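Local coordinates for high affinity transport system protein p37 (Mycoplasma hyorhinis, PDB 3EKI), which binds thiamine diphosphate as the extracytoplasmic lipoprotein component of a high-affinity transport system, at residues I248-D253 / N286-K291; K238-F243 / N272-L277; E263-N268 / V337-P342; N75-F80 / D95-V100. All blocks are in the same frame, centred on the assembly; numbering follows the deposited sequence.

Interaction 1 of 4, residues I248-D253 / N286-K291; sequences ILHGKD and NAYKQK
With chi1 at 57°, CG of H250 sits between its own backbone N and carbonyl carbon, and the imidazole folds over the neighbouring strand, K289 O and Q290 CA lying against one face. On the other strand, Q290 holds CG anti to its backbone N (chi1 -173°), which sets CG 3.4 Å from H250 O; its CB meets H250 CE1 at 3.8 Å. A bond within segment 248-253 holds the imidazole's tilt: H250 ND1 donates in the ring plane to G251 O at 2.7 Å, nearly straight at 165°. Strands 248-250 and 288-290 run parallel, with I248 opposite Y288, L249 opposite K289 and H250 opposite Q290. I248 N gives a bond of 2.8 Å to A287 O, and K289 N returns one of 3.1 Å to I248 O. Further along, H250 N bonds to K289 O and K291 N to H250 O. The helix-rich connection between the strands makes this a beta-alpha-beta crossover; strand 288-290 ends the five-stranded mixed sheet, while 248-250 is next in and pairs with 304-308 on its other side. I248 and Y288 lie side by side on the face they share with H250, CD1 of I248 being 4.0 Å from Y288 CE2. Tyrosine suits this buried place because its ring packs against I248 while its OH has a partner in D280. On the opposite face L249 CD2 touches K289 CB at 3.8 Å: the leucine is buried, and the lysine, at an exposed position, offers its aliphatic CB. Beyond the strand, Q290 OE1 comes within 3.8 Å of K252 CG.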
# COMPACT_ATOMS: atom_id res chain seq x y z
N ILE A 248 0.96 -3.08 -21.59
CA ILE A 248 0.69 -2.98 -20.16
C ILE A 248 1.92 -2.61 -19.35
O ILE A 248 2.95 -3.29 -19.38
CB ILE A 248 0.15 -4.32 -19.67
CG1 ILE A 248 -1.17 -4.75 -20.31
CG2 ILE A 248 0.02 -4.31 -18.15
CD1 ILE A 248 -1.59 -6.17 -20.02
N LEU A 249 1.79 -1.53 -18.61
CA LEU A 249 2.78 -1.13 -17.60
C LEU A 249 2.43 -1.75 -16.26
O LEU A 249 1.26 -1.77 -15.88
CB LEU A 249 2.81 0.37 -17.41
CG LEU A 249 3.13 1.28 -18.57
CD1 LEU A 249 3.24 2.71 -18.06
CD2 LEU A 249 4.42 0.86 -19.28
N HIS A 250 3.45 -2.22 -15.54
CA HIS A 250 3.24 -2.92 -14.30
C HIS A 250 4.41 -2.68 -13.35
O HIS A 250 5.44 -2.15 -13.79
CB HIS A 250 3.11 -4.42 -14.65
CG HIS A 250 4.32 -4.93 -15.38
ND1 HIS A 250 5.42 -5.37 -14.68
CD2 HIS A 250 4.68 -5.04 -16.68
CE1 HIS A 250 6.38 -5.74 -15.51
NE2 HIS A 250 5.96 -5.55 -16.76
N GLY A 251 4.28 -3.10 -12.10
CA GLY A 251 5.40 -3.09 -11.16
C GLY A 251 6.12 -4.43 -11.15
O GLY A 251 6.01 -5.30 -12.04
N LYS A 252 6.93 -4.63 -10.11
CA LYS A 252 7.64 -5.90 -10.01
C LYS A 252 6.68 -7.05 -9.78
O LYS A 252 5.60 -6.90 -9.20
CB LYS A 252 8.63 -5.84 -8.83
CG LYS A 252 9.74 -4.82 -9.01
CD LYS A 252 10.90 -5.11 -8.06
CE LYS A 252 11.97 -4.03 -8.15
NZ LYS A 252 12.30 -3.45 -6.82
N ASP A 253 7.07 -8.26 -10.16
CA ASP A 253 6.13 -9.36 -10.06
C ASP A 253 5.84 -9.78 -8.62
O ASP A 253 4.95 -10.59 -8.43
CB ASP A 253 6.61 -10.56 -10.88
CG ASP A 253 7.93 -11.15 -10.42
OD1 ASP A 253 8.25 -11.08 -9.22
OD2 ASP A 253 8.63 -11.70 -11.31
N ASN A 286 7.17 -7.42 -25.80
CA ASN A 286 7.05 -6.02 -26.15
C ASN A 286 5.70 -5.45 -25.74
O ASN A 286 5.47 -4.25 -25.88
CB ASN A 286 7.26 -5.81 -27.65
CG ASN A 286 8.76 -5.83 -27.96
OD1 ASN A 286 9.53 -5.06 -27.40
ND2 ASN A 286 9.16 -6.70 -28.88
N ALA A 287 4.83 -6.29 -25.22
CA ALA A 287 3.52 -5.84 -24.73
C ALA A 287 3.55 -5.46 -23.26
O ALA A 287 2.53 -5.12 -22.66
CB ALA A 287 2.50 -6.94 -24.99
N TYR A 288 4.70 -5.52 -22.62
CA TYR A 288 4.84 -5.27 -21.20
C TYR A 288 6.07 -4.43 -20.90
O TYR A 288 7.10 -4.59 -21.55
CB TYR A 288 5.02 -6.60 -20.46
CG TYR A 288 3.82 -7.49 -20.45
CD1 TYR A 288 3.58 -8.43 -21.44
CD2 TYR A 288 2.90 -7.39 -19.40
CE1 TYR A 288 2.46 -9.24 -21.41
CE2 TYR A 288 1.80 -8.20 -19.36
CZ TYR A 288 1.57 -9.12 -20.35
OH TYR A 288 0.44 -9.89 -20.25
N LYS A 289 5.96 -3.58 -19.89
CA LYS A 289 7.09 -2.78 -19.43
C LYS A 289 6.91 -2.44 -17.96
O LYS A 289 5.80 -2.19 -17.49
CB LYS A 289 7.22 -1.50 -20.25
CG LYS A 289 8.49 -0.71 -19.96
CD LYS A 289 8.51 0.56 -20.79
CE LYS A 289 8.91 0.21 -22.23
NZ LYS A 289 10.38 -0.05 -22.27
N GLN A 290 8.02 -2.47 -17.22
CA GLN A 290 7.95 -2.17 -15.79
C GLN A 290 8.21 -0.69 -15.55
O GLN A 290 9.36 -0.21 -15.65
CB GLN A 290 8.93 -3.04 -14.98
CG GLN A 290 8.77 -2.90 -13.47
CD GLN A 290 9.95 -3.38 -12.65
OE1 GLN A 290 10.31 -4.54 -12.73
NE2 GLN A 290 10.56 -2.50 -11.88
N LYS A 291 7.15 0.04 -15.25
CA LYS A 291 7.16 1.47 -15.05
C LYS A 291 5.97 1.88 -14.18
O LYS A 291 4.94 1.21 -14.21
CB LYS A 291 7.06 2.27 -16.35
CG LYS A 291 8.09 2.02 -17.42
CD LYS A 291 9.24 3.00 -17.39
CE LYS A 291 8.81 4.40 -17.80
NZ LYS A 291 9.94 5.37 -17.57

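Interaction 2 of 4, residues K238-F243 / N272-L277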
# COMPACT_ATOMS: atom_id res chain seq x y z
N LYS A 238 -13.91 -9.49 -24.23
CA LYS A 238 -12.92 -10.41 -23.65
C LYS A 238 -11.88 -10.86 -24.66
O LYS A 238 -11.43 -11.99 -24.73
CB LYS A 238 -13.61 -11.58 -22.94
CG LYS A 238 -14.49 -11.12 -21.79
CD LYS A 238 -15.16 -12.22 -21.02
CE LYS A 238 -16.14 -11.67 -19.99
NZ LYS A 238 -16.85 -12.76 -19.27
N ASP A 239 -11.40 -9.94 -25.47
CA ASP A 239 -10.35 -10.13 -26.46
C ASP A 239 -9.01 -9.73 -25.84
O ASP A 239 -8.53 -8.62 -25.92
CB ASP A 239 -10.66 -9.34 -27.72
CG ASP A 239 -9.63 -9.49 -28.81
OD1 ASP A 239 -8.63 -10.24 -28.65
OD2 ASP A 239 -9.85 -8.82 -29.86
N TRP A 240 -8.48 -10.76 -25.17
CA TRP A 240 -7.24 -10.61 -24.42
C TRP A 240 -6.10 -10.21 -25.34
O TRP A 240 -5.33 -9.30 -25.03
CB TRP A 240 -6.90 -11.91 -23.66
CG TRP A 240 -5.52 -11.84 -23.05
CD1 TRP A 240 -4.47 -12.64 -23.39
CD2 TRP A 240 -5.06 -10.95 -22.02
NE1 TRP A 240 -3.38 -12.31 -22.63
CE2 TRP A 240 -3.71 -11.28 -21.80
CE3 TRP A 240 -5.62 -9.92 -21.27
CZ2 TRP A 240 -2.95 -10.59 -20.84
CZ3 TRP A 240 -4.87 -9.25 -20.34
CH2 TRP A 240 -3.52 -9.59 -20.12
N ASN A 241 -5.92 -10.86 -26.48
CA ASN A 241 -4.84 -10.53 -27.39
C ASN A 241 -4.84 -9.07 -27.77
O ASN A 241 -3.81 -8.39 -27.68
CB ASN A 241 -4.97 -11.40 -28.65
CG ASN A 241 -3.82 -11.12 -29.59
OD1 ASN A 241 -2.66 -11.19 -29.17
ND2 ASN A 241 -4.10 -10.83 -30.84
N THR A 242 -6.01 -8.57 -28.13
CA THR A 242 -6.12 -7.18 -28.53
C THR A 242 -5.88 -6.24 -27.36
O THR A 242 -5.16 -5.23 -27.50
CB THR A 242 -7.50 -6.90 -29.16
OG1 THR A 242 -7.62 -7.72 -30.34
CG2 THR A 242 -7.60 -5.44 -29.54
N PHE A 243 -6.47 -6.63 -26.22
CA PHE A 243 -6.31 -5.82 -25.02
C PHE A 243 -4.84 -5.70 -24.60
O PHE A 243 -4.24 -4.63 -24.48
CB PHE A 243 -7.15 -6.42 -23.90
CG PHE A 243 -7.12 -5.62 -22.61
CD1 PHE A 243 -6.23 -5.92 -21.60
CD2 PHE A 243 -8.01 -4.57 -22.43
CE1 PHE A 243 -6.28 -5.18 -20.44
CE2 PHE A 243 -8.05 -3.83 -21.27
CZ PHE A 243 -7.14 -4.13 -20.27
N ASN A 272 -9.89 -18.19 -19.62
CA ASN A 272 -9.30 -19.15 -20.53
C ASN A 272 -8.26 -18.51 -21.41
O ASN A 272 -7.48 -19.18 -22.11
CB ASN A 272 -10.43 -19.88 -21.29
CG ASN A 272 -11.50 -20.37 -20.30
OD1 ASN A 272 -11.21 -20.83 -19.19
ND2 ASN A 272 -12.78 -20.30 -20.66
N LYS A 273 -8.08 -17.18 -21.41
CA LYS A 273 -7.19 -16.67 -22.45
C LYS A 273 -5.71 -16.72 -22.11
O LYS A 273 -4.92 -16.62 -23.06
CB LYS A 273 -7.57 -15.22 -22.79
CG LYS A 273 -8.99 -15.03 -23.26
CD LYS A 273 -9.30 -15.79 -24.54
CE LYS A 273 -10.41 -15.12 -25.32
NZ LYS A 273 -11.76 -15.32 -24.74
N PHE A 274 -5.35 -16.79 -20.84
CA PHE A 274 -3.95 -16.92 -20.44
C PHE A 274 -3.80 -17.59 -19.07
O PHE A 274 -4.76 -17.67 -18.30
CB PHE A 274 -3.26 -15.55 -20.40
CG PHE A 274 -3.67 -14.62 -19.30
CD1 PHE A 274 -2.99 -14.53 -18.09
CD2 PHE A 274 -4.78 -13.79 -19.46
CE1 PHE A 274 -3.37 -13.68 -17.08
CE2 PHE A 274 -5.15 -12.93 -18.45
CZ PHE A 274 -4.48 -12.85 -17.26
N THR A 275 -2.65 -18.11 -18.67
CA THR A 275 -2.35 -18.75 -17.39
C THR A 275 -1.88 -17.80 -16.30
O THR A 275 -2.47 -17.56 -15.26
CB THR A 275 -1.22 -19.79 -17.62
OG1 THR A 275 -0.08 -19.07 -18.13
CG2 THR A 275 -1.59 -20.83 -18.64
N THR A 276 -0.73 -17.09 -16.62
CA THR A 276 -0.23 -16.08 -15.72
C THR A 276 0.31 -14.92 -16.56
O THR A 276 0.69 -15.13 -17.72
CB THR A 276 0.92 -16.53 -14.80
OG1 THR A 276 2.04 -16.87 -15.65
CG2 THR A 276 0.54 -17.75 -14.01
N LEU A 277 0.37 -13.75 -15.93
CA LEU A 277 0.99 -12.63 -16.63
C LEU A 277 2.45 -12.90 -16.94
O LEU A 277 2.97 -12.53 -17.99
CB LEU A 277 0.85 -11.34 -15.83
CG LEU A 277 -0.49 -10.63 -15.77
CD1 LEU A 277 -0.24 -9.20 -15.33
CD2 LEU A 277 -1.24 -10.67 -17.09
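W240 and K273 bring their backbones together, CA to CA 6.4 Å, where the first turn of helix 240-245 faces the irregular run leading into helix 277-283. Their side chains slide past each other in opposite directions, CB of W240 meeting CB of K273 at 3.5 Å. The main contact is a face-to-face stack: the six-membered ring of W240 and the ring of F274 have centroids 4.5 Å apart and planes inclined at 26°. F274 lays CD2 over the centre of the indole, 3.6 Å from CE2 of W240. L277 continues the apolar surface, its CD2 3.9 Å from W240 CH2. Large flat rings suit this place because they cover much area between two segments that share no regular backbone pairing. K273 bends back so that NZ makes a weak bond of 3.3 Å to K238 O, and NZ also bonds to a glycerol that probably comes from the crystallisation liquor. K238 closes the preceding helix with a Schellman motif, and D239 caps the next, its OD1 accepting from T242 N at 3.2 Å from above the carboxylate plane. The indole N-H bonds to D280 of helix 277-283. The chemistry implies attachment mainly by dispersion and ring overlap, with the D280 bond satisfying W240 NE1 and probably limiting how far the indole can turn, while the weak lysine bond probably adds little.

Interaction 3 of 4, residues E263-N268 / V337-P342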
# COMPACT_ATOMS: atom_id res chain seq x y z
N GLU A 263 -3.39 -8.85 -12.00
CA GLU A 263 -3.35 -10.14 -12.69
C GLU A 263 -4.60 -10.95 -12.40
O GLU A 263 -5.22 -11.54 -13.29
CB GLU A 263 -2.10 -10.93 -12.28
CG GLU A 263 -2.10 -12.41 -12.69
CD GLU A 263 -0.79 -13.04 -12.30
OE1 GLU A 263 -0.08 -13.61 -13.13
OE2 GLU A 263 -0.44 -12.94 -11.10
N THR A 264 -5.03 -11.03 -11.14
CA THR A 264 -6.25 -11.72 -10.76
C THR A 264 -7.48 -11.18 -11.48
O THR A 264 -8.29 -11.96 -12.00
CB THR A 264 -6.49 -11.62 -9.24
OG1 THR A 264 -5.42 -12.30 -8.57
CG2 THR A 264 -7.76 -12.31 -8.80
N ILE A 265 -7.65 -9.85 -11.51
CA ILE A 265 -8.81 -9.30 -12.23
C ILE A 265 -8.81 -9.67 -13.72
O ILE A 265 -9.86 -10.04 -14.26
CB ILE A 265 -8.83 -7.77 -12.06
CG1 ILE A 265 -9.04 -7.32 -10.60
CG2 ILE A 265 -9.87 -7.13 -12.94
CD1 ILE A 265 -10.23 -7.96 -9.91
N LEU A 266 -7.66 -9.58 -14.36
CA LEU A 266 -7.50 -9.91 -15.78
C LEU A 266 -7.76 -11.37 -16.05
O LEU A 266 -8.41 -11.71 -17.04
CB LEU A 266 -6.10 -9.51 -16.25
CG LEU A 266 -5.79 -8.01 -16.26
CD1 LEU A 266 -4.38 -7.72 -16.73
CD2 LEU A 266 -6.78 -7.24 -17.14
N LYS A 267 -7.27 -12.23 -15.17
CA LYS A 267 -7.58 -13.65 -15.28
C LYS A 267 -9.05 -13.95 -15.08
O LYS A 267 -9.63 -14.77 -15.81
CB LYS A 267 -6.72 -14.44 -14.28
CG LYS A 267 -6.93 -15.95 -14.37
CD LYS A 267 -5.63 -16.62 -14.79
CE LYS A 267 -4.67 -16.82 -13.63
NZ LYS A 267 -3.48 -15.91 -13.68
N ASN A 268 -9.72 -13.32 -14.12
CA ASN A 268 -11.12 -13.53 -13.85
C ASN A 268 -12.00 -12.97 -14.97
O ASN A 268 -13.10 -13.49 -15.20
CB ASN A 268 -11.52 -12.91 -12.51
CG ASN A 268 -10.93 -13.72 -11.35
OD1 ASN A 268 -10.42 -14.82 -11.58
ND2 ASN A 268 -10.96 -13.17 -10.15
N VAL A 337 -11.03 -1.23 -10.51
CA VAL A 337 -10.11 -1.45 -9.38
C VAL A 337 -10.01 -2.95 -9.10
O VAL A 337 -10.61 -3.78 -9.81
CB VAL A 337 -10.50 -0.68 -8.12
CG1 VAL A 337 -10.49 0.81 -8.48
CG2 VAL A 337 -11.81 -1.10 -7.51
N THR A 338 -9.27 -3.34 -8.08
CA THR A 338 -9.12 -4.76 -7.78
C THR A 338 -9.87 -5.14 -6.50
O THR A 338 -10.53 -4.33 -5.87
CB THR A 338 -7.65 -5.16 -7.60
OG1 THR A 338 -7.15 -4.64 -6.34
CG2 THR A 338 -6.75 -4.61 -8.70
N ASN A 339 -9.76 -6.41 -6.13
CA ASN A 339 -10.23 -6.94 -4.86
C ASN A 339 -9.31 -6.37 -3.77
O ASN A 339 -8.20 -5.94 -4.07
CB ASN A 339 -10.22 -8.46 -4.86
CG ASN A 339 -11.14 -9.10 -5.87
OD1 ASN A 339 -12.17 -8.55 -6.21
ND2 ASN A 339 -10.73 -10.28 -6.34
N PRO A 340 -9.84 -6.32 -2.55
CA PRO A 340 -9.10 -5.68 -1.46
C PRO A 340 -8.24 -6.61 -0.61
O PRO A 340 -8.61 -7.76 -0.39
CB PRO A 340 -10.28 -5.19 -0.63
CG PRO A 340 -11.29 -6.28 -0.74
CD PRO A 340 -11.15 -6.81 -2.15
N ILE A 341 -7.11 -6.05 -0.15
CA ILE A 341 -6.26 -6.83 0.79
C ILE A 341 -5.87 -5.94 1.96
O ILE A 341 -6.03 -4.73 1.90
CB ILE A 341 -5.01 -7.38 0.10
CG1 ILE A 341 -4.04 -6.32 -0.42
CG2 ILE A 341 -5.43 -8.35 -1.00
CD1 ILE A 341 -2.72 -6.86 -0.94
N PRO A 342 -5.38 -6.48 3.07
CA PRO A 342 -5.13 -5.62 4.23
C PRO A 342 -4.00 -4.61 4.04
O PRO A 342 -3.09 -4.83 3.27
CB PRO A 342 -4.70 -6.63 5.31
CG PRO A 342 -5.35 -7.91 4.86
CD PRO A 342 -5.11 -7.90 3.35
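Helix 256-269 packs here against the loop that carries the chain from strand 331-337 of the mixed sheet to strand 345-349 of the antiparallel one, with I265 set against T338. The isoleucine does nearly all the touching. Its CG1 reaches T338 CA at 3.8 Å and CB at 3.9 Å, the two side chains crossing at about a right angle. With chi2 at -51°, CD1 turns along the loop and comes within 4.1 Å of N339 N. A branched aliphatic chain suits a buried place that meets backbone as much as side chain. No hydrogen bond joins the segments, and V337 O, 4.0 Å from I265 CG1, is buried without a polar partner. T338 is held by its own loop instead, OG1 donating to N339 O at 2.8 Å, and it also takes a bond from G217 N. The asparagine spends both ends of its amide on other parts of the fold, OD1 accepting from Y162 N and ND2 donating to A401 O. T264, whose CG2 only skirts N339, bonds through OG1 to I402 O, so the C-terminal helix 390-402 flanks the contact, while L171 of helix 170-184 packs on I265, V337 and N339.

Interaction 4 of 4, residues N75-F80 / D95-V100; sequences NFKKEF and DVDFKV
An aromatic cluster joins helix 64-85 to strand 97-103: F98 of the strand packs against both F76 and F80, the first over its face and the second at its edge, the two standing one helical turn apart. The F98-F80 pair is edge-to-face, the edge of F98 pointing at the F80 ring, with centroids 5.1 Å apart and planes at 70°. F98 CZ is the leading atom, 3.5 Å from F80 CG and displaced toward the rim. F76 meets F98 differently: its CD1 lies over the centre of one F98 face, and CE1 comes 3.6 Å from F98 CE2. The chi1 of -69° at F98 puts CG anti to the carbonyl carbon, and from there the ring also passes the helix backbone, CD1 being 3.7 Å from K77 CA. V96 packs beside F80, its CG2 3.3 Å from F80 CE1. Phenylalanine suits these buried places because its ring fills volume without a polar group to satisfy. K77 works at the border, laying CG 3.6 Å from V96 O, with CD beside D97 OD1. Its NZ stays 4.4 Å from D97 OD1, beyond a salt bridge, so any attraction is probably modest; NZ instead makes a long, weak ion pair with E74. The strand crosses the helix at 151°, nearly antiparallel, with the axes 7.9 Å apart. Strand 45-51 pairs in parallel with strand 97-103 and packs I46 on F98 and V96, while helix 354-369 closes over F76 and F80, F364 meeting F76 edge-to-face.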
# COMPACT_ATOMS: atom_id res chain seq x y z
N ASN A 75 7.92 10.26 21.67
CA ASN A 75 6.56 10.04 22.09
C ASN A 75 6.26 8.57 22.37
O ASN A 75 5.51 8.22 23.29
CB ASN A 75 5.62 10.52 20.98
CG ASN A 75 5.57 12.03 20.87
OD1 ASN A 75 6.09 12.75 21.71
ND2 ASN A 75 4.92 12.54 19.81
N PHE A 76 6.85 7.70 21.57
CA PHE A 76 6.66 6.27 21.71
C PHE A 76 7.24 5.74 23.02
O PHE A 76 6.59 5.03 23.77
CB PHE A 76 7.33 5.50 20.54
CG PHE A 76 6.69 4.16 20.28
CD1 PHE A 76 6.97 3.06 21.06
CD2 PHE A 76 5.78 4.00 19.24
CE1 PHE A 76 6.36 1.84 20.87
CE2 PHE A 76 5.15 2.80 19.06
CZ PHE A 76 5.43 1.71 19.86
N LYS A 77 8.49 6.16 23.24
CA LYS A 77 9.14 5.74 24.50
C LYS A 77 8.37 6.18 25.72
O LYS A 77 8.20 5.43 26.69
CB LYS A 77 10.56 6.29 24.50
CG LYS A 77 11.38 6.05 25.74
CD LYS A 77 12.79 6.61 25.64
CE LYS A 77 12.80 8.13 25.75
NZ LYS A 77 14.17 8.69 25.81
N LYS A 78 7.89 7.43 25.72
CA LYS A 78 7.16 7.90 26.89
C LYS A 78 5.86 7.17 27.13
O LYS A 78 5.50 6.79 28.24
CB LYS A 78 6.92 9.41 26.79
CG LYS A 78 8.13 10.29 26.70
CD LYS A 78 9.14 10.05 27.81
CE LYS A 78 8.60 10.61 29.13
NZ LYS A 78 9.62 10.49 30.23
N GLU A 79 5.03 6.93 26.10
CA GLU A 79 3.78 6.21 26.26
C GLU A 79 4.01 4.75 26.60
O GLU A 79 3.32 4.22 27.46
CB GLU A 79 2.94 6.33 24.98
CG GLU A 79 1.63 5.57 24.97
CD GLU A 79 0.60 6.00 25.99
OE1 GLU A 79 0.68 7.17 26.40
OE2 GLU A 79 -0.29 5.23 26.39
N PHE A 80 4.98 4.14 25.92
CA PHE A 80 5.28 2.74 26.19
C PHE A 80 5.61 2.59 27.68
O PHE A 80 5.12 1.64 28.29
CB PHE A 80 6.41 2.18 25.33
CG PHE A 80 6.88 0.79 25.73
CD1 PHE A 80 7.88 0.55 26.67
CD2 PHE A 80 6.30 -0.32 25.14
CE1 PHE A 80 8.24 -0.70 27.06
CE2 PHE A 80 6.68 -1.60 25.47
CZ PHE A 80 7.67 -1.76 26.41
N ASP A 95 13.09 -0.46 31.91
CA ASP A 95 12.50 0.50 30.99
C ASP A 95 13.15 0.34 29.62
O ASP A 95 14.29 -0.07 29.50
CB ASP A 95 12.69 1.92 31.49
CG ASP A 95 11.72 2.33 32.59
OD1 ASP A 95 10.80 1.60 32.97
OD2 ASP A 95 11.87 3.45 33.12
N VAL A 96 12.41 0.70 28.56
CA VAL A 96 12.81 0.45 27.19
C VAL A 96 13.11 1.73 26.43
O VAL A 96 12.36 2.69 26.52
CB VAL A 96 11.70 -0.33 26.47
CG1 VAL A 96 12.11 -0.65 25.05
CG2 VAL A 96 11.42 -1.62 27.25
N ASP A 97 14.21 1.70 25.69
CA ASP A 97 14.60 2.73 24.74
C ASP A 97 14.17 2.34 23.33
O ASP A 97 14.21 1.16 22.97
CB ASP A 97 16.11 2.94 24.71
CG ASP A 97 16.50 4.11 23.82
OD1 ASP A 97 15.77 5.11 23.86
OD2 ASP A 97 17.51 4.01 23.10
N PHE A 98 13.77 3.31 22.51
CA PHE A 98 13.36 3.02 21.14
C PHE A 98 14.20 3.77 20.12
O PHE A 98 14.45 4.97 20.30
CB PHE A 98 11.89 3.38 20.95
CG PHE A 98 10.97 2.45 21.74
CD1 PHE A 98 10.68 2.70 23.07
CD2 PHE A 98 10.40 1.33 21.11
CE1 PHE A 98 9.85 1.86 23.79
CE2 PHE A 98 9.57 0.51 21.82
CZ PHE A 98 9.27 0.78 23.14
N LYS A 99 14.59 3.03 19.09
CA LYS A 99 15.52 3.48 18.07
C LYS A 99 14.96 3.08 16.70
O LYS A 99 14.05 2.27 16.69
CB LYS A 99 16.93 2.92 18.26
CG LYS A 99 17.53 3.16 19.63
CD LYS A 99 18.97 2.65 19.64
CE LYS A 99 19.22 1.68 20.79
NZ LYS A 99 20.48 0.92 20.57
N VAL A 100 15.51 3.61 15.63
CA VAL A 100 15.27 3.14 14.27
C VAL A 100 16.62 2.82 13.63
O VAL A 100 17.68 3.30 14.04
CB VAL A 100 14.49 4.10 13.35
CG1 VAL A 100 13.09 4.35 13.87
CG2 VAL A 100 15.22 5.43 13.19

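Overall arrangement
Interaction 4 comes first along the chain and is complete before the others begin; interactions 1, 2 and 3 then interleave, their segments alternating. Their centres lie 15 to 17 Å apart, around the mixed sheet and the helices 240-245, 256-269 and 277-283. Interactions 1 and 2 touch through Y288 and W240, and interactions 2 and 3 through L277 N, which lies 2.8 Å from E263 OE1, a probable hydrogen bond. Interaction 4 lies on the opposite side of the chain's centre, its centre 39 to 52 Å from the rest. Thiamine diphosphate is bound between the two ends, consistent with the two-lobed architecture of periplasmic binding proteins.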